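Local structure of polysaccharide biosynthesis protein CapD (Bacillus thuringiensis HD-771, 6BWC) at residues 70-75 with 113-118; 229-234 with 273-278. The protein probably catalyses an early NADP-dependent step on UDP-N-acetylglucosamine in the pathway to CMP-pseudaminic acid, the activated sugar for flagellin glycosylation. The protein carries 2 engineered substitutions. All blocks are in the same frame, centred on the assembly; numbering follows the deposited sequence.

Interaction 1 of 2, residues 70-75 with 113-118; sequences DRVFSA and IKAAIA
V72 and F73 on one helix meet A115 and A118 on the other, through carbon-carbon contacts alone. The V72 branch CG1 stands 3.7 Å from A115 CB, the methyl being the whole of what A115 can offer. One residue further on, F73 makes two different contacts. Its own CA sits 4.2 Å from A115 CB, while its ring reaches past that alanine to A118. With CG anti to the backbone N (chi1 -174°), the ring lies alongside the second helix and presents an edge to it: CE1 is 3.8 Å from A118 CB, which lies close to the ring plane. With only the methyl of A115 between them, the backbones come near each other, F73 CA lying 5.1 Å from A115 CA. The two short helix axes approach to 8.9 Å at 38° to each other, running in broadly the same direction.

Next out, Y69 rests on A115 and A118 and gives K114 a cation-pi partner, while F73 O accepts a hydrogen bond from Q119 NE2. At the subunit boundary, D70 OD2 forms a salt bridge with K114 NZ of a neighbouring subunit. This is Rossmann-domain packing: V72 also leans on F38 of strand 34-39, and I113 carries helix 98-118 onto helix 138-156.

Interaction 2 of 2, residues 229-234 with 273-278; sequences LKMPVI and EELMTH. With UD1 (uridine-diphosphate-N-acetylglucosamine), chain O.
M231 and L275 are turned toward each other by similar first torsions, -61° in M231 and -51° in L275, each placing CG anti to its own carbonyl carbon and beside its backbone N. In both residues the CB already points at the opposite segment, and the thioether then meets one leucine branch: M231 SD lies 4.4 Å from L275 CD2, a loose apolar contact. The setting is the substrate-binding side of an extended short-chain dehydrogenase built on a Rossmann fold, where the chain leaves strand 226-229 of the main sheet and moves into a small three-stranded one. The same methyl also comes up to the backbone, with L229 O 4.3 Å from L275 CD2, so this one branch lies, loosely, near both the backbone of L229 and the thioether of M231.

F203 of strand 201-205 takes both M231 and L275 against it, and that strand also bonds to the backbone of P232 and I234. On the other segment, L275 O receives R168 NH1 and E273 N donates to S316 OG; the first holds the loop at L275, the second at E273, the residue beside the ligand.

E273 itself belongs to the UDP-N-acetylglucosamine pocket rather than to the leucine-methionine contact. Its chain bends at chi2 (-72°) and lies beside the hydroxymethyl group of the sugar. E273 CG is 3.6 Å from UD1 O6', and the carboxylate oxygen OE2 of E273 is 3.8 Å from that same O6'.

From the N terminus, interaction 1 comes first: helix 69-75 meets the end of helix 98-118, closing a loop of 37 residues that takes in strand 81-84 and helix 91-96. The chain then runs on through strands 123-129 and 163-169 before interaction 2 opens at 229. That contact closes a second loop, of 38 residues, holding helix 236-251 and strand 259-262. The two loops follow in series, neither nesting nor crossing. The centres of interactions 1 and 2 lie about 33 Å apart, and the two contacts are on opposite sides of the chain's centre. Interaction 1 joins two helices of the Rossmann domain near a subunit boundary; interaction 2 joins the exit of the main sheet to the loop beside the sugar nucleotide.

Interaction 1 of 2, residues 70-75 with 113-118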
loop_
_atom_site.group_PDB
_atom_site.type_symbol
_atom_site.label_atom_id
_atom_site.label_comp_id
_atom_site.label_asym_id
_atom_site.label_seq_id
_atom_site.Cartn_x
_atom_site.Cartn_y
_atom_site.Cartn_z
ATOM N N ASP C 70 -4.926 10.355 -2.095
ATOM C CA ASP C 70 -5.948 10.408 -3.166
ATOM C C ASP C 70 -7.176 11.272 -2.901
ATOM O O ASP C 70 -7.739 11.822 -3.843
ATOM C CB ASP C 70 -6.502 9.001 -3.411
ATOM C CG ASP C 70 -5.572 8.106 -4.207
ATOM O OD1 ASP C 70 -4.430 8.512 -4.497
ATOM O OD2 ASP C 70 -6.023 6.987 -4.530
ATOM N N ARG C 71 -7.637 11.318 -1.654
ATOM C CA ARG C 71 -8.785 12.145 -1.287
ATOM C C ARG C 71 -8.406 13.593 -0.967
ATOM O O ARG C 71 -9.158 14.532 -1.215
ATOM C CB ARG C 71 -9.488 11.529 -0.096
ATOM C CG ARG C 71 -10.690 12.309 0.401
ATOM C CD ARG C 71 -11.677 12.659 -0.704
ATOM N NE ARG C 71 -13.031 12.756 -0.176
ATOM C CZ ARG C 71 -14.064 13.324 -0.795
ATOM N NH1 ARG C 71 -13.935 13.905 -1.986
ATOM N NH2 ARG C 71 -15.254 13.315 -0.191
ATOM N N VAL C 72 -7.234 13.761 -0.378
ATOM C CA VAL C 72 -6.624 15.079 -0.232
ATOM C C VAL C 72 -6.414 15.682 -1.619
ATOM O O VAL C 72 -6.646 16.866 -1.828
ATOM C CB VAL C 72 -5.318 14.973 0.594
ATOM C CG1 VAL C 72 -4.509 16.251 0.547
ATOM C CG2 VAL C 72 -5.686 14.691 2.032
ATOM N N PHE C 73 -5.995 14.840 -2.554
ATOM C CA PHE C 73 -5.790 15.218 -3.938
ATOM C C PHE C 73 -7.016 15.863 -4.577
ATOM O O PHE C 73 -6.931 16.996 -5.073
ATOM C CB PHE C 73 -5.388 13.989 -4.761
ATOM C CG PHE C 73 -5.016 14.320 -6.155
ATOM C CD1 PHE C 73 -3.800 14.953 -6.415
ATOM C CD2 PHE C 73 -5.896 14.046 -7.211
ATOM C CE1 PHE C 73 -3.453 15.291 -7.712
ATOM C CE2 PHE C 73 -5.554 14.373 -8.511
ATOM C CZ PHE C 73 -4.331 15.005 -8.761
ATOM N N SER C 74 -8.139 15.140 -4.559
ATOM C CA SER C 74 -9.353 15.580 -5.256
ATOM C C SER C 74 -10.078 16.708 -4.573
ATOM O O SER C 74 -10.837 17.408 -5.224
ATOM C CB SER C 74 -10.332 14.422 -5.436
ATOM O OG SER C 74 -10.573 13.760 -4.200
ATOM N N ALA C 75 -9.896 16.857 -3.266
ATOM C CA ALA C 75 -10.375 18.027 -2.543
ATOM C C ALA C 75 -9.641 19.262 -2.968
ATOM O O ALA C 75 -10.226 20.320 -2.964
ATOM C CB ALA C 75 -10.199 17.841 -1.054
ATOM N N ILE C 113 1.274 18.514 1.307
ATOM C CA ILE C 113 2.381 19.117 0.562
ATOM C C ILE C 113 2.482 18.565 -0.870
ATOM O O ILE C 113 2.533 19.324 -1.855
ATOM C CB ILE C 113 3.712 18.926 1.345
ATOM C CG1 ILE C 113 3.686 19.830 2.594
ATOM C CG2 ILE C 113 4.932 19.260 0.476
ATOM C CD1 ILE C 113 4.694 19.508 3.676
ATOM N N LYS C 114 2.497 17.237 -0.952
ATOM C CA LYS C 114 2.548 16.491 -2.199
ATOM C C LYS C 114 1.337 16.792 -3.107
ATOM O O LYS C 114 1.484 17.019 -4.304
ATOM C CB LYS C 114 2.580 15.013 -1.829
ATOM C CG LYS C 114 2.882 14.046 -2.953
ATOM C CD LYS C 114 2.682 12.583 -2.503
ATOM C CE LYS C 114 2.283 11.656 -3.685
ATOM N NZ LYS C 114 1.320 10.567 -3.299
ATOM N N ALA C 115 0.146 16.794 -2.514
ATOM C CA ALA C 115 -1.101 17.064 -3.223
ATOM C C ALA C 115 -1.219 18.508 -3.720
ATOM O O ALA C 115 -1.815 18.769 -4.789
ATOM C CB ALA C 115 -2.286 16.760 -2.322
ATOM N N ALA C 116 -0.702 19.439 -2.908
ATOM C CA ALA C 116 -0.753 20.863 -3.195
ATOM C C ALA C 116 0.172 21.231 -4.355
ATOM O O ALA C 116 -0.205 22.040 -5.229
ATOM C CB ALA C 116 -0.392 21.639 -1.946
ATOM N N ILE C 117 1.364 20.625 -4.370
ATOM C CA ILE C 117 2.275 20.746 -5.519
ATOM C C ILE C 117 1.638 20.165 -6.768
ATOM O O ILE C 117 1.668 20.801 -7.805
ATOM C CB ILE C 117 3.638 20.071 -5.257
ATOM C CG1 ILE C 117 4.408 20.877 -4.204
ATOM C CG2 ILE C 117 4.460 19.944 -6.542
ATOM C CD1 ILE C 117 5.484 20.094 -3.501
ATOM N N ALA C 118 1.048 18.975 -6.652
ATOM C CA ALA C 118 0.463 18.271 -7.806
ATOM C C ALA C 118 -0.702 19.029 -8.452
ATOM O O ALA C 118 -0.820 19.012 -9.668
ATOM C CB ALA C 118 0.036 16.853 -7.426
#

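Interaction 2 of 2, residues 229-234 with 273-278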
loop_
_atom_site.group_PDB
_atom_site.type_symbol
_atom_site.label_atom_id
_atom_site.label_comp_id
_atom_site.label_asym_id
_atom_site.label_seq_id
_atom_site.Cartn_x
_atom_site.Cartn_y
_atom_site.Cartn_z
ATOM N N LEU C 229 2.672 35.338 17.026
ATOM C CA LEU C 229 1.973 36.507 17.510
ATOM C C LEU C 229 2.490 36.833 18.889
ATOM O O LEU C 229 2.800 35.920 19.649
ATOM C CB LEU C 229 0.485 36.182 17.568
ATOM C CG LEU C 229 -0.502 37.345 17.562
ATOM C CD1 LEU C 229 -0.450 38.154 16.256
ATOM C CD2 LEU C 229 -1.913 36.797 17.805
ATOM N N LYS C 230 2.607 38.120 19.214
ATOM C CA LYS C 230 3.025 38.518 20.567
ATOM C C LYS C 230 1.814 38.206 21.419
ATOM O O LYS C 230 0.748 38.766 21.197
ATOM C CB LYS C 230 3.368 40.003 20.693
ATOM C CG LYS C 230 4.246 40.597 19.605
ATOM C CD LYS C 230 5.582 41.136 20.104
ATOM C CE LYS C 230 5.961 42.387 19.327
ATOM N NZ LYS C 230 7.412 42.562 19.126
ATOM N N MET C 231 1.955 37.287 22.363
ATOM C CA MET C 231 0.819 36.854 23.147
ATOM C C MET C 231 1.079 37.041 24.627
ATOM O O MET C 231 2.209 36.984 25.091
ATOM C CB MET C 231 0.493 35.390 22.865
ATOM C CG MET C 231 0.109 35.078 21.415
ATOM S SD MET C 231 0.834 33.534 20.808
ATOM C CE MET C 231 0.067 32.488 22.005
ATOM N N PRO C 232 0.018 37.277 25.380
ATOM C CA PRO C 232 0.136 37.436 26.809
ATOM C C PRO C 232 0.265 36.102 27.544
ATOM O O PRO C 232 -0.392 35.115 27.185
ATOM C CB PRO C 232 -1.185 38.101 27.170
ATOM C CG PRO C 232 -2.142 37.548 26.163
ATOM C CD PRO C 232 -1.355 37.520 24.905
ATOM N N VAL C 233 1.088 36.107 28.595
ATOM C CA VAL C 233 1.289 34.945 29.476
ATOM C C VAL C 233 0.153 34.831 30.465
ATOM O O VAL C 233 -0.367 35.833 30.943
ATOM C CB VAL C 233 2.638 35.024 30.208
ATOM C CG1 VAL C 233 2.683 34.178 31.475
ATOM C CG2 VAL C 233 3.729 34.594 29.255
ATOM N N ILE C 234 -0.240 33.591 30.748
ATOM C CA ILE C 234 -1.254 33.337 31.741
ATOM C C ILE C 234 -0.773 32.301 32.725
ATOM O O ILE C 234 -0.205 31.278 32.342
ATOM C CB ILE C 234 -2.567 32.956 31.090
ATOM C CG1 ILE C 234 -3.152 34.246 30.500
ATOM C CG2 ILE C 234 -3.509 32.300 32.096
ATOM C CD1 ILE C 234 -4.390 34.058 29.660
ATOM N N GLU C 273 5.748 27.396 27.951
ATOM C CA GLU C 273 5.885 27.179 26.510
ATOM C C GLU C 273 6.857 28.217 25.990
ATOM O O GLU C 273 7.379 29.000 26.774
ATOM C CB GLU C 273 4.525 27.240 25.811
ATOM C CG GLU C 273 3.575 26.082 26.154
ATOM C CD GLU C 273 3.951 24.722 25.553
ATOM O OE1 GLU C 273 5.013 24.612 24.867
ATOM O OE2 GLU C 273 3.166 23.754 25.761
ATOM N N GLU C 274 7.152 28.177 24.692
ATOM C CA GLU C 274 8.133 29.070 24.073
ATOM C C GLU C 274 7.685 29.428 22.644
ATOM O O GLU C 274 7.147 28.592 21.933
ATOM C CB GLU C 274 9.537 28.414 24.055
ATOM C CG GLU C 274 10.037 27.851 25.394
ATOM C CD GLU C 274 11.425 27.220 25.311
ATOM O OE1 GLU C 274 11.531 25.987 25.135
ATOM O OE2 GLU C 274 12.429 27.954 25.420
ATOM N N LEU C 275 7.914 30.675 22.244
ATOM C CA LEU C 275 7.512 31.176 20.920
ATOM C C LEU C 275 8.542 30.822 19.847
ATOM O O LEU C 275 8.199 30.777 18.652
ATOM C CB LEU C 275 7.360 32.704 20.942
ATOM C CG LEU C 275 6.505 33.367 22.032
ATOM C CD1 LEU C 275 6.709 34.874 21.993
ATOM C CD2 LEU C 275 5.031 32.985 21.890
ATOM N N MET C 276 9.799 30.644 20.288
ATOM C CA MET C 276 10.948 30.275 19.433
ATOM C C MET C 276 12.168 29.854 20.263
ATOM O O MET C 276 12.354 30.288 21.392
ATOM C CB MET C 276 11.348 31.412 18.476
ATOM C CG MET C 276 11.619 32.756 19.124
ATOM S SD MET C 276 11.699 34.061 17.876
ATOM C CE MET C 276 10.973 35.421 18.751
ATOM N N THR C 277 13.004 29.003 19.691
ATOM C CA THR C 277 14.296 28.718 20.285
ATOM C C THR C 277 15.118 30.009 20.353
ATOM O O THR C 277 14.850 30.993 19.646
ATOM C CB THR C 277 15.068 27.671 19.460
ATOM O OG1 THR C 277 15.085 28.068 18.082
ATOM C CG2 THR C 277 14.407 26.298 19.584
ATOM N N HIS C 278 16.117 30.003 21.229
ATOM C CA HIS C 278 17.066 31.103 21.298
ATOM C C HIS C 278 17.715 31.339 19.930
ATOM O O HIS C 278 17.720 32.482 19.448
ATOM C CB HIS C 278 18.144 30.829 22.330
ATOM C CG HIS C 278 19.092 31.972 22.488
ATOM N ND1 HIS C 278 20.190 32.149 21.674
ATOM C CD2 HIS C 278 19.070 33.029 23.328
ATOM C CE1 HIS C 278 20.818 33.256 22.023
ATOM N NE2 HIS C 278 20.157 33.810 23.021
HETATM C "C1'" UD1 O . -3.043 23.513 23.945
HETATM C "C2'" UD1 O . -3.244 22.760 22.641
HETATM C "C3'" UD1 O . -1.913 22.307 22.042
HETATM C "C4'" UD1 O . -0.895 23.443 21.985
HETATM C "C5'" UD1 O . -0.904 24.321 23.252
HETATM C "C6'" UD1 O . -0.138 25.624 22.989
HETATM C "C7'" UD1 O . -5.435 21.662 22.870
HETATM C "C8'" UD1 O . -6.149 20.418 23.358
HETATM N "N2'" UD1 O . -4.100 21.606 22.847
HETATM O "O1'" UD1 O . -2.344 22.695 24.871
HETATM O "O3'" UD1 O . -2.159 21.768 20.728
HETATM O "O4'" UD1 O . 0.411 22.934 21.788
HETATM O "O5'" UD1 O . -2.241 24.632 23.699
HETATM O "O6'" UD1 O . 0.616 26.034 24.134
HETATM O "O7'" UD1 O . -6.081 22.668 22.578
HETATM N N1 UD1 O . -5.005 21.395 32.858
HETATM C C2 UD1 O . -5.568 21.151 34.148
HETATM N N3 UD1 O . -6.517 20.212 34.292
HETATM C C4 UD1 O . -6.959 19.485 33.246
HETATM C C5 UD1 O . -6.456 19.700 31.987
HETATM C C6 UD1 O . -5.486 20.675 31.808
HETATM O O2 UD1 O . -5.188 21.775 35.154
HETATM O O4 UD1 O . -7.842 18.625 33.383
HETATM C C1B UD1 O . -3.941 22.402 32.661
HETATM C C2B UD1 O . -2.741 21.938 31.832
HETATM O "O2'" UD1 O . -1.746 21.307 32.626
HETATM C C3B UD1 O . -2.258 23.199 31.144
HETATM C C4B UD1 O . -3.537 23.996 31.000
HETATM O O4B UD1 O . -4.486 23.470 31.927
HETATM O O3B UD1 O . -1.336 23.986 31.905
HETATM C C5B UD1 O . -4.127 23.943 29.600
HETATM O O5B UD1 O . -4.519 22.628 29.176
HETATM P PA UD1 O . -5.235 22.569 27.740
HETATM O O1A UD1 O . -5.902 21.242 27.472
HETATM O O2A UD1 O . -6.074 23.825 27.488
HETATM O O3A UD1 O . -4.090 22.907 26.652
HETATM P PB UD1 O . -2.502 22.631 26.503
HETATM O O1B UD1 O . -2.196 21.190 26.857
HETATM O O2B UD1 O . -1.606 23.697 27.124
#